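Local coordinates for protein ATP-dependent 6-phosphofructokinase isozyme 2 (Escherichia coli, PDB 3UMO) that phosphorylates fructose 6-phosphate with ATP to give fructose 1,6-bisphosphate, the first committing step of glycolysis, working as a magnesium-dependent homodimeric kinase of the PfkB family, at residues M1-T6 against E127-A132; S54-F59 against P79-E84; K148-I153 against L176-I181; N237-V242 against S271-V276. One frame throughout, in Å; residues are numbered along the deposited sequence.

Contact 1. Residues M1-T6 against E127-A132; sequences MVRIYT and EIESGA
Tyr5 and Glu129 meet through two unlike torsions: Tyr5 CG stands anti to its own carbonyl carbon (chi1 -63°), while Glu129 CG sits between backbone N and carbonyl carbon (chi1 57°), and the glutamate chain then bends at chi2. Tyr5 OH donates to the syn lone pair of Glu129 OE1 at 3.2 Å, the two side chains crossing at about a right angle. The other carboxylate oxygen, Glu129 OE2, lies 3.1 Å from Arg3 CD; its distance to Arg3 NE is 4.0 Å, too long for a salt bridge. Ile128 slides past the tyrosine the opposite way, and Ile128 CG1 lies over the centre of the Tyr5 ring, a CH-pi contact 3.7 Å from its centroid. Near the ring plane, at its edge, Ala132 CB is 4.3 Å from Tyr5 CE1. An alanine at Tyr5 would probably leave Glu129 OE1 without this donor and open a gap beside Ile128. On the N-terminal side, Val2 packs its methyls on Gly131 O. Residues 129-132 form a type II beta turn with glycine at its third position, leading into strand 133-137, the neighbour of strand 4-7 in the central parallel sheet of the ribokinase-type fold.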
# COMPACT_ATOMS: atom_id res chain seq x y z
N MET A 1 -27.73 -16.62 -38.00
CA MET A 1 -27.44 -16.42 -36.59
C MET A 1 -28.70 -16.02 -35.82
O MET A 1 -29.48 -15.19 -36.28
CB MET A 1 -26.36 -15.35 -36.41
CG MET A 1 -25.84 -15.24 -34.98
SD MET A 1 -24.92 -13.73 -34.60
CE MET A 1 -23.25 -14.21 -35.03
N VAL A 2 -28.89 -16.63 -34.65
CA VAL A 2 -30.04 -16.30 -33.82
C VAL A 2 -29.78 -15.01 -33.05
O VAL A 2 -28.64 -14.55 -32.98
CB VAL A 2 -30.37 -17.43 -32.82
CG1 VAL A 2 -30.85 -18.67 -33.57
CG2 VAL A 2 -29.15 -17.75 -31.97
N ARG A 3 -30.82 -14.43 -32.48
CA ARG A 3 -30.66 -13.20 -31.72
C ARG A 3 -30.05 -13.46 -30.34
O ARG A 3 -30.19 -14.54 -29.78
CB ARG A 3 -32.01 -12.48 -31.59
CG ARG A 3 -32.63 -12.12 -32.93
CD ARG A 3 -33.70 -11.06 -32.75
NE ARG A 3 -33.25 -10.05 -31.80
CZ ARG A 3 -33.97 -9.00 -31.41
NH1 ARG A 3 -35.19 -8.81 -31.90
NH2 ARG A 3 -33.47 -8.14 -30.54
N ILE A 4 -29.36 -12.45 -29.82
CA ILE A 4 -28.70 -12.56 -28.52
C ILE A 4 -29.20 -11.49 -27.55
O ILE A 4 -29.30 -10.31 -27.90
CB ILE A 4 -27.18 -12.42 -28.68
CG1 ILE A 4 -26.65 -13.48 -29.65
CG2 ILE A 4 -26.48 -12.56 -27.33
CD1 ILE A 4 -25.22 -13.23 -30.12
N TYR A 5 -29.50 -11.92 -26.33
CA TYR A 5 -29.91 -11.02 -25.27
C TYR A 5 -29.03 -11.23 -24.06
O TYR A 5 -28.49 -12.33 -23.86
CB TYR A 5 -31.37 -11.28 -24.88
CG TYR A 5 -32.36 -11.03 -26.00
CD1 TYR A 5 -32.62 -12.00 -26.96
CD2 TYR A 5 -33.05 -9.82 -26.08
CE1 TYR A 5 -33.52 -11.76 -27.98
CE2 TYR A 5 -33.95 -9.58 -27.10
CZ TYR A 5 -34.19 -10.56 -28.04
OH TYR A 5 -35.09 -10.32 -29.05
N THR A 6 -28.87 -10.20 -23.24
CA THR A 6 -28.19 -10.38 -21.96
C THR A 6 -29.06 -9.88 -20.82
O THR A 6 -29.94 -9.04 -21.01
CB THR A 6 -26.81 -9.70 -21.89
OG1 THR A 6 -26.98 -8.28 -21.75
CG2 THR A 6 -25.97 -10.01 -23.13
N GLU A 127 -40.32 -12.77 -23.45
CA GLU A 127 -40.68 -12.25 -24.76
C GLU A 127 -39.62 -12.60 -25.80
O GLU A 127 -39.81 -12.39 -26.99
CB GLU A 127 -40.89 -10.73 -24.70
CG GLU A 127 -42.13 -10.32 -23.93
CD GLU A 127 -42.27 -8.82 -23.80
OE1 GLU A 127 -41.45 -8.09 -24.41
OE2 GLU A 127 -43.19 -8.36 -23.10
N ILE A 128 -38.49 -13.13 -25.33
CA ILE A 128 -37.43 -13.59 -26.22
C ILE A 128 -37.95 -14.79 -27.00
O ILE A 128 -38.63 -15.66 -26.44
CB ILE A 128 -36.16 -13.95 -25.42
CG1 ILE A 128 -35.56 -12.69 -24.79
CG2 ILE A 128 -35.14 -14.64 -26.30
CD1 ILE A 128 -34.49 -12.98 -23.75
N GLU A 129 -37.64 -14.84 -28.29
CA GLU A 129 -38.12 -15.92 -29.14
C GLU A 129 -37.41 -17.24 -28.84
O GLU A 129 -36.30 -17.25 -28.31
CB GLU A 129 -37.95 -15.56 -30.62
CG GLU A 129 -36.53 -15.22 -31.03
CD GLU A 129 -36.22 -13.74 -30.91
OE1 GLU A 129 -36.38 -13.16 -29.82
OE2 GLU A 129 -35.81 -13.15 -31.93
N SER A 130 -38.05 -18.35 -29.18
CA SER A 130 -37.43 -19.66 -29.03
C SER A 130 -36.20 -19.77 -29.92
O SER A 130 -36.22 -19.31 -31.07
CB SER A 130 -38.42 -20.78 -29.37
OG SER A 130 -37.76 -22.00 -29.65
N GLY A 131 -35.13 -20.35 -29.40
CA GLY A 131 -33.91 -20.54 -30.17
C GLY A 131 -32.90 -19.44 -29.96
O GLY A 131 -31.71 -19.62 -30.23
N ALA A 132 -33.36 -18.29 -29.48
CA ALA A 132 -32.46 -17.19 -29.17
C ALA A 132 -31.63 -17.48 -27.93
O ALA A 132 -31.96 -18.36 -27.13
CB ALA A 132 -33.24 -15.89 -29.00

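Contact 2. Residues S54-F59 against P79-E84; sequences SATAIF and PVATVE
Phe59 and Thr82 pack closely at the C-terminal end of the pairing, their side chains side by side and pointing the same way. Thr82 CG2 sits over one face of the Phe59 ring, offset toward the rim, 3.8 Å from the centroid and 23° off the normal. Val80 CG1 comes to the edge instead, near the ring plane, 3.8 Å from Phe59 CE2. Phe59 CG stands between the backbone N and the carbonyl carbon (chi1 60°); the far end of the ring, CE1, CE2 and CZ, is what meets Val80 and Thr82. An alanine at Phe59 would probably leave Thr82 CG2 and Val80 CG1 without their aromatic partner and open a gap against Leu69 and Leu73 of helix 63-75.

That helix links the two strands in a beta-alpha-beta unit, so they run parallel, 8° apart, with 80-84 at the outer edge of the central sheet. Ala57 N donates to Pro79 O and Ala81 N to Ala57 O, both at 2.9 Å. Further along, Phe59 N reaches Ala81 O and Val83 N reaches Phe59 O, both longer, the last at 3.2 Å. On the other sheet face Ile58 CG1 touches Ala81 CB at 4.2 Å, where helix 115-125 brings Leu121 against Ile58 and Gln124 against Ala81.

At the N-terminal end the backbone bonds are the shorter ones, but the side chains are looser, partly exposed at Thr56 and Pro79. Pro79 crosses Thr56 at a slant, its CG 3.6 Å from Thr56 OG1, and exposed Ser54 adds only a distant approach of OG to Pro79 CG, 3.9 Å.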
# COMPACT_ATOMS: atom_id res chain seq x y z
N SER A 54 -24.51 -8.09 -32.36
CA SER A 54 -25.49 -7.26 -31.68
C SER A 54 -26.18 -8.06 -30.57
O SER A 54 -26.57 -9.21 -30.77
CB SER A 54 -26.54 -6.74 -32.67
OG SER A 54 -27.38 -5.78 -32.07
N ALA A 55 -26.31 -7.45 -29.40
CA ALA A 55 -27.00 -8.09 -28.28
C ALA A 55 -27.80 -7.05 -27.52
O ALA A 55 -27.32 -5.94 -27.27
CB ALA A 55 -26.00 -8.77 -27.35
N THR A 56 -29.02 -7.42 -27.14
CA THR A 56 -29.89 -6.52 -26.39
C THR A 56 -29.71 -6.73 -24.89
O THR A 56 -29.90 -7.83 -24.39
CB THR A 56 -31.36 -6.71 -26.76
OG1 THR A 56 -31.53 -6.42 -28.15
CG2 THR A 56 -32.24 -5.77 -25.95
N ALA A 57 -29.34 -5.66 -24.19
CA ALA A 57 -29.12 -5.73 -22.74
C ALA A 57 -30.41 -5.47 -21.96
O ALA A 57 -30.98 -4.39 -22.04
CB ALA A 57 -28.05 -4.75 -22.31
N ILE A 58 -30.85 -6.47 -21.19
CA ILE A 58 -32.02 -6.32 -20.34
C ILE A 58 -31.53 -6.06 -18.92
O ILE A 58 -30.67 -6.78 -18.42
CB ILE A 58 -32.88 -7.60 -20.34
CG1 ILE A 58 -33.25 -8.01 -21.77
CG2 ILE A 58 -34.13 -7.42 -19.48
CD1 ILE A 58 -33.91 -9.38 -21.87
N PHE A 59 -32.06 -5.02 -18.28
CA PHE A 59 -31.64 -4.66 -16.92
C PHE A 59 -32.59 -3.66 -16.26
O PHE A 59 -33.28 -2.91 -16.95
CB PHE A 59 -30.20 -4.11 -16.91
CG PHE A 59 -30.00 -2.88 -17.75
CD1 PHE A 59 -30.14 -1.61 -17.20
CD2 PHE A 59 -29.66 -2.99 -19.10
CE1 PHE A 59 -29.96 -0.47 -17.98
CE2 PHE A 59 -29.47 -1.85 -19.88
CZ PHE A 59 -29.63 -0.59 -19.32
N PRO A 79 -28.41 -1.96 -28.06
CA PRO A 79 -29.86 -1.97 -27.81
C PRO A 79 -30.15 -2.42 -26.39
O PRO A 79 -29.45 -3.29 -25.86
CB PRO A 79 -30.39 -2.99 -28.82
CG PRO A 79 -29.22 -3.85 -29.16
CD PRO A 79 -28.02 -2.96 -29.08
N VAL A 80 -31.16 -1.82 -25.76
CA VAL A 80 -31.53 -2.21 -24.41
C VAL A 80 -33.01 -2.47 -24.26
O VAL A 80 -33.82 -2.11 -25.11
CB VAL A 80 -31.13 -1.14 -23.36
CG1 VAL A 80 -29.66 -0.76 -23.51
CG2 VAL A 80 -32.03 0.08 -23.48
N ALA A 81 -33.37 -3.10 -23.15
CA ALA A 81 -34.75 -3.28 -22.76
C ALA A 81 -34.74 -3.17 -21.25
O ALA A 81 -34.17 -4.01 -20.57
CB ALA A 81 -35.27 -4.64 -23.20
N THR A 82 -35.33 -2.10 -20.73
CA THR A 82 -35.18 -1.82 -19.32
C THR A 82 -36.49 -1.93 -18.54
O THR A 82 -37.58 -1.89 -19.11
CB THR A 82 -34.56 -0.42 -19.09
OG1 THR A 82 -35.41 0.58 -19.65
CG2 THR A 82 -33.17 -0.33 -19.73
N VAL A 83 -36.34 -2.10 -17.23
CA VAL A 83 -37.46 -2.02 -16.30
C VAL A 83 -37.12 -0.91 -15.33
O VAL A 83 -36.00 -0.85 -14.82
CB VAL A 83 -37.62 -3.34 -15.52
CG1 VAL A 83 -38.56 -3.16 -14.34
CG2 VAL A 83 -38.11 -4.44 -16.45
N GLU A 84 -38.06 0.00 -15.10
CA GLU A 84 -37.79 1.09 -14.18
C GLU A 84 -37.89 0.58 -12.75
O GLU A 84 -38.88 -0.04 -12.37
CB GLU A 84 -38.77 2.25 -14.41
CG GLU A 84 -38.30 3.57 -13.83
CD GLU A 84 -38.95 4.75 -14.51
OE1 GLU A 84 -40.00 4.56 -15.17
OE2 GLU A 84 -38.41 5.87 -14.39

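Contact 3. Residues K148-I153 against L176-I181; sequences KLTQLI and LAIGNI
Ile178 and Thr150 join a loop to a helix on one flank of the alpha/beta fold: the 176-181 loop, which leads from helix 169-175 into strand 183-184, leans on helix 146-158 through aliphatic groups, with no hydrogen bond between the two segments. The side chains of Thr150 and Ile178 slide past each other in opposite directions. Thr150 turns its methyl to the loop, CG2 lying 3.5 Å from Ile178 CG1, while its OG1 is hydrogen-bonded to Ala174 O at the end of helix 169-175. Ala177 CB makes a more distant approach to that same hydroxyl oxygen, 4.2 Å from Thr150 OG1.

One helical turn on, Ile153 points into the loop and takes up two isoleucines, mainly through one branch, CG2. It crosses Ile178 at a slant and Ile181 at about a right angle. Chi1 of -69° puts Ile153 CG1 anti to the carbonyl carbon and leaves CG2 anti to the backbone N, from where it meets both partners. Ile178 reaches it with an unusual side chain, chi1 -31° and chi2 97°, both away from the staggered values, which suggests some strain in the fit. Gln157, a turn further along the helix, also holds the loop by donating from NE2 to Gly179 O. The paired methyls on Ile153 CG2 are Ile178 CD1 at 3.6 Å and Ile181 CD1 at 3.8 Å.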
# COMPACT_ATOMS: atom_id res chain seq x y z
N LYS A 148 -35.90 -17.53 -7.05
CA LYS A 148 -36.46 -16.73 -8.14
C LYS A 148 -35.55 -16.72 -9.37
O LYS A 148 -36.02 -16.65 -10.51
CB LYS A 148 -36.75 -15.29 -7.69
CG LYS A 148 -37.75 -15.18 -6.55
CD LYS A 148 -39.12 -15.72 -6.93
CE LYS A 148 -39.82 -14.84 -7.97
NZ LYS A 148 -39.59 -15.29 -9.37
N LEU A 149 -34.25 -16.79 -9.13
CA LEU A 149 -33.29 -16.88 -10.22
C LEU A 149 -33.42 -18.24 -10.90
O LEU A 149 -33.38 -18.35 -12.12
CB LEU A 149 -31.86 -16.69 -9.71
CG LEU A 149 -30.76 -16.81 -10.76
CD1 LEU A 149 -30.94 -15.75 -11.86
CD2 LEU A 149 -29.39 -16.68 -10.11
N THR A 150 -33.59 -19.28 -10.08
CA THR A 150 -33.83 -20.63 -10.60
C THR A 150 -35.11 -20.65 -11.43
O THR A 150 -35.13 -21.20 -12.53
CB THR A 150 -33.92 -21.65 -9.45
OG1 THR A 150 -32.65 -21.74 -8.78
CG2 THR A 150 -34.31 -23.02 -9.97
N GLN A 151 -36.16 -20.04 -10.91
CA GLN A 151 -37.45 -19.98 -11.59
C GLN A 151 -37.36 -19.27 -12.93
O GLN A 151 -38.00 -19.67 -13.90
CB GLN A 151 -38.51 -19.30 -10.72
CG GLN A 151 -38.98 -20.17 -9.56
CD GLN A 151 -39.73 -19.37 -8.50
OE1 GLN A 151 -40.23 -18.27 -8.77
NE2 GLN A 151 -39.81 -19.91 -7.29
N LEU A 152 -36.56 -18.20 -12.99
CA LEU A 152 -36.45 -17.42 -14.22
C LEU A 152 -35.80 -18.26 -15.31
O LEU A 152 -36.28 -18.32 -16.44
CB LEU A 152 -35.66 -16.13 -13.99
CG LEU A 152 -35.52 -15.19 -15.19
CD1 LEU A 152 -35.63 -13.74 -14.75
CD2 LEU A 152 -34.20 -15.42 -15.91
N ILE A 153 -34.71 -18.93 -14.95
CA ILE A 153 -33.97 -19.74 -15.90
C ILE A 153 -34.78 -20.95 -16.35
O ILE A 153 -34.79 -21.29 -17.54
CB ILE A 153 -32.60 -20.15 -15.32
CG1 ILE A 153 -31.71 -18.91 -15.24
CG2 ILE A 153 -31.94 -21.21 -16.18
CD1 ILE A 153 -30.57 -19.05 -14.26
N LEU A 176 -27.63 -23.10 -11.89
CA LEU A 176 -27.33 -24.41 -12.46
C LEU A 176 -28.17 -25.51 -11.81
O LEU A 176 -28.00 -26.69 -12.13
CB LEU A 176 -25.85 -24.74 -12.27
CG LEU A 176 -24.85 -24.24 -13.31
CD1 LEU A 176 -23.54 -23.89 -12.63
CD2 LEU A 176 -24.62 -25.31 -14.37
N ALA A 177 -29.05 -25.13 -10.90
CA ALA A 177 -29.86 -26.10 -10.18
C ALA A 177 -30.83 -26.84 -11.10
O ALA A 177 -31.14 -28.01 -10.89
CB ALA A 177 -30.61 -25.43 -9.03
N ILE A 178 -31.28 -26.15 -12.14
CA ILE A 178 -32.28 -26.69 -13.06
C ILE A 178 -31.66 -27.62 -14.08
O ILE A 178 -32.30 -28.56 -14.55
CB ILE A 178 -33.01 -25.58 -13.83
CG1 ILE A 178 -33.10 -24.30 -13.00
CG2 ILE A 178 -34.39 -26.05 -14.28
CD1 ILE A 178 -32.03 -23.28 -13.29
N GLY A 179 -30.40 -27.35 -14.44
CA GLY A 179 -29.70 -28.16 -15.41
C GLY A 179 -29.97 -27.76 -16.85
O GLY A 179 -30.80 -26.88 -17.12
N ASN A 180 -29.27 -28.42 -17.77
CA ASN A 180 -29.40 -28.18 -19.21
C ASN A 180 -29.00 -26.77 -19.63
O ASN A 180 -29.46 -26.27 -20.66
CB ASN A 180 -30.82 -28.51 -19.69
CG ASN A 180 -31.17 -29.97 -19.50
OD1 ASN A 180 -30.37 -30.86 -19.80
ND2 ASN A 180 -32.36 -30.23 -18.97
N ILE A 181 -28.15 -26.14 -18.84
CA ILE A 181 -27.59 -24.84 -19.19
C ILE A 181 -26.71 -25.03 -20.42
O ILE A 181 -25.92 -25.97 -20.48
CB ILE A 181 -26.73 -24.27 -18.05
CG1 ILE A 181 -27.55 -24.14 -16.76
CG2 ILE A 181 -26.10 -22.94 -18.44
CD1 ILE A 181 -28.79 -23.27 -16.88

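Contact 4. Residues N237-V242 against S271-V276; sequences NCIQVV and SLEEMV
Ile239 projects from strand 238-241 onto the first turns of helix 272-286, and its longer branch does most of the work. CB points toward the helix, and CG1 stands between the backbone N and the carbonyl carbon (chi1 53°). Ile239 CG1 passes Leu272 CD2 at 4.1 Å, the two side chains sliding by each other in opposite directions. The tip, Ile239 CD1, goes deepest: it lies 3.5 Å from Glu273 CA, so it rests on the helix backbone itself, and 3.6 Å from Val276 CB. Ile239 and Val276 thus reach toward each other tip to tip, with Val276 CG2 also close to CD1.

The residues two places before and after extend the same apolar row. Asn237 brings only its CB carbon, 3.8 Å from Leu272 CD2. Val241 slides past Val276 with its CG2 methyl 3.7 Å from Val276 CG1. Since Leu272 and Val276 are four residues apart, they present one side of the helix to the strand. At the start of this helix Ser271 is the N-cap, its OG accepting from Glu274 N at 3.0 Å, while Glu273 pairs its carboxylate with Arg277.

Segments 238-241 and 272-276 run in roughly the same direction, 26° apart with axes 9.1 Å from each other. The strand is outermost within this chain in a small antiparallel sheet, next to strand 230-233, whose Ala230 also touches Val276; Val242 packs on Val242 of the second subunit. Helix 297-307 places Leu307 on Val241, and Val280, an ATP-binding residue, follows one turn further along helix 272-286.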
# COMPACT_ATOMS: atom_id res chain seq x y z
N ASN A 237 -15.80 -33.70 -25.78
CA ASN A 237 -14.48 -33.10 -25.93
C ASN A 237 -13.95 -32.38 -24.70
O ASN A 237 -14.71 -31.97 -23.82
CB ASN A 237 -14.48 -32.12 -27.11
CG ASN A 237 -14.64 -32.81 -28.45
OD1 ASN A 237 -15.61 -32.58 -29.17
ND2 ASN A 237 -13.67 -33.65 -28.79
N CYS A 238 -12.63 -32.24 -24.66
CA CYS A 238 -11.96 -31.48 -23.62
C CYS A 238 -10.77 -30.81 -24.26
O CYS A 238 -9.91 -31.47 -24.84
CB CYS A 238 -11.46 -32.41 -22.53
SG CYS A 238 -10.53 -31.56 -21.24
N ILE A 239 -10.71 -29.49 -24.17
CA ILE A 239 -9.60 -28.78 -24.78
C ILE A 239 -9.11 -27.67 -23.88
O ILE A 239 -9.89 -27.05 -23.15
CB ILE A 239 -10.00 -28.17 -26.13
CG1 ILE A 239 -11.25 -27.31 -25.96
CG2 ILE A 239 -10.22 -29.25 -27.19
CD1 ILE A 239 -11.28 -26.12 -26.88
N GLN A 240 -7.80 -27.43 -23.92
CA GLN A 240 -7.26 -26.26 -23.26
C GLN A 240 -6.69 -25.34 -24.32
O GLN A 240 -6.02 -25.79 -25.27
CB GLN A 240 -6.19 -26.59 -22.21
CG GLN A 240 -5.67 -25.32 -21.50
CD GLN A 240 -4.86 -25.59 -20.24
OE1 GLN A 240 -4.71 -26.73 -19.80
NE2 GLN A 240 -4.33 -24.51 -19.64
N VAL A 241 -6.96 -24.06 -24.17
CA VAL A 241 -6.43 -23.06 -25.08
C VAL A 241 -5.67 -22.03 -24.27
O VAL A 241 -6.22 -21.46 -23.32
CB VAL A 241 -7.55 -22.38 -25.87
CG1 VAL A 241 -6.99 -21.22 -26.71
CG2 VAL A 241 -8.25 -23.39 -26.77
N VAL A 242 -4.41 -21.80 -24.62
CA VAL A 242 -3.56 -20.85 -23.91
C VAL A 242 -3.30 -19.64 -24.81
O VAL A 242 -3.03 -19.80 -25.99
CB VAL A 242 -2.23 -21.53 -23.54
CG1 VAL A 242 -1.41 -20.66 -22.57
CG2 VAL A 242 -2.51 -22.89 -22.92
N SER A 271 -17.91 -25.16 -33.24
CA SER A 271 -17.35 -26.27 -32.48
C SER A 271 -16.89 -25.77 -31.11
O SER A 271 -16.72 -24.57 -30.91
CB SER A 271 -16.16 -26.88 -33.22
OG SER A 271 -15.06 -25.99 -33.22
N LEU A 272 -16.70 -26.69 -30.17
CA LEU A 272 -16.21 -26.32 -28.84
C LEU A 272 -14.85 -25.63 -28.97
O LEU A 272 -14.58 -24.63 -28.30
CB LEU A 272 -16.10 -27.55 -27.94
CG LEU A 272 -15.55 -27.29 -26.54
CD1 LEU A 272 -16.56 -26.57 -25.67
CD2 LEU A 272 -15.12 -28.60 -25.88
N GLU A 273 -14.00 -26.18 -29.83
CA GLU A 273 -12.67 -25.62 -30.06
C GLU A 273 -12.72 -24.19 -30.56
O GLU A 273 -12.03 -23.31 -30.04
CB GLU A 273 -11.88 -26.50 -31.03
CG GLU A 273 -10.57 -25.87 -31.47
CD GLU A 273 -9.55 -26.90 -31.90
OE1 GLU A 273 -9.39 -27.12 -33.12
OE2 GLU A 273 -8.90 -27.49 -31.01
N GLU A 274 -13.54 -23.95 -31.58
CA GLU A 274 -13.66 -22.63 -32.17
C GLU A 274 -14.20 -21.64 -31.14
O GLU A 274 -13.74 -20.50 -31.05
CB GLU A 274 -14.57 -22.69 -33.40
CG GLU A 274 -14.61 -21.42 -34.22
CD GLU A 274 -15.09 -21.65 -35.64
OE1 GLU A 274 -14.86 -22.76 -36.17
OE2 GLU A 274 -15.69 -20.73 -36.22
N MET A 275 -15.17 -22.11 -30.36
CA MET A 275 -15.76 -21.29 -29.31
C MET A 275 -14.74 -20.88 -28.25
O MET A 275 -14.65 -19.70 -27.89
CB MET A 275 -16.92 -22.04 -28.65
CG MET A 275 -17.68 -21.22 -27.64
SD MET A 275 -18.88 -22.23 -26.76
CE MET A 275 -17.80 -23.27 -25.79
N VAL A 276 -13.97 -21.84 -27.73
CA VAL A 276 -12.99 -21.54 -26.68
C VAL A 276 -11.84 -20.70 -27.22
O VAL A 276 -11.37 -19.77 -26.56
CB VAL A 276 -12.47 -22.83 -25.99
CG1 VAL A 276 -11.37 -22.51 -24.99
CG2 VAL A 276 -13.62 -23.57 -25.30

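How the contacts relate
From the N terminus, contact 1 closes the longest loop, bringing residues 1-6 against 127-132 just ahead of strand 133-137. Contact 2 is nested inside that loop and closes a short one around helix 63-75. The two touch in the central parallel sheet, where strands 4-7 and 55-61 are neighbours and Thr6 probably hydrogen-bonds to Thr56 and Ile58. Contacts 3 and 4 follow in series, and none cross. Contact 3 ties helix 146-158 to the approach to strand 183-184, at the other edge of the same sheet; contact 4, its centre about 25 Å from that of contact 3, joins the small antiparallel sheet to helix 272-286.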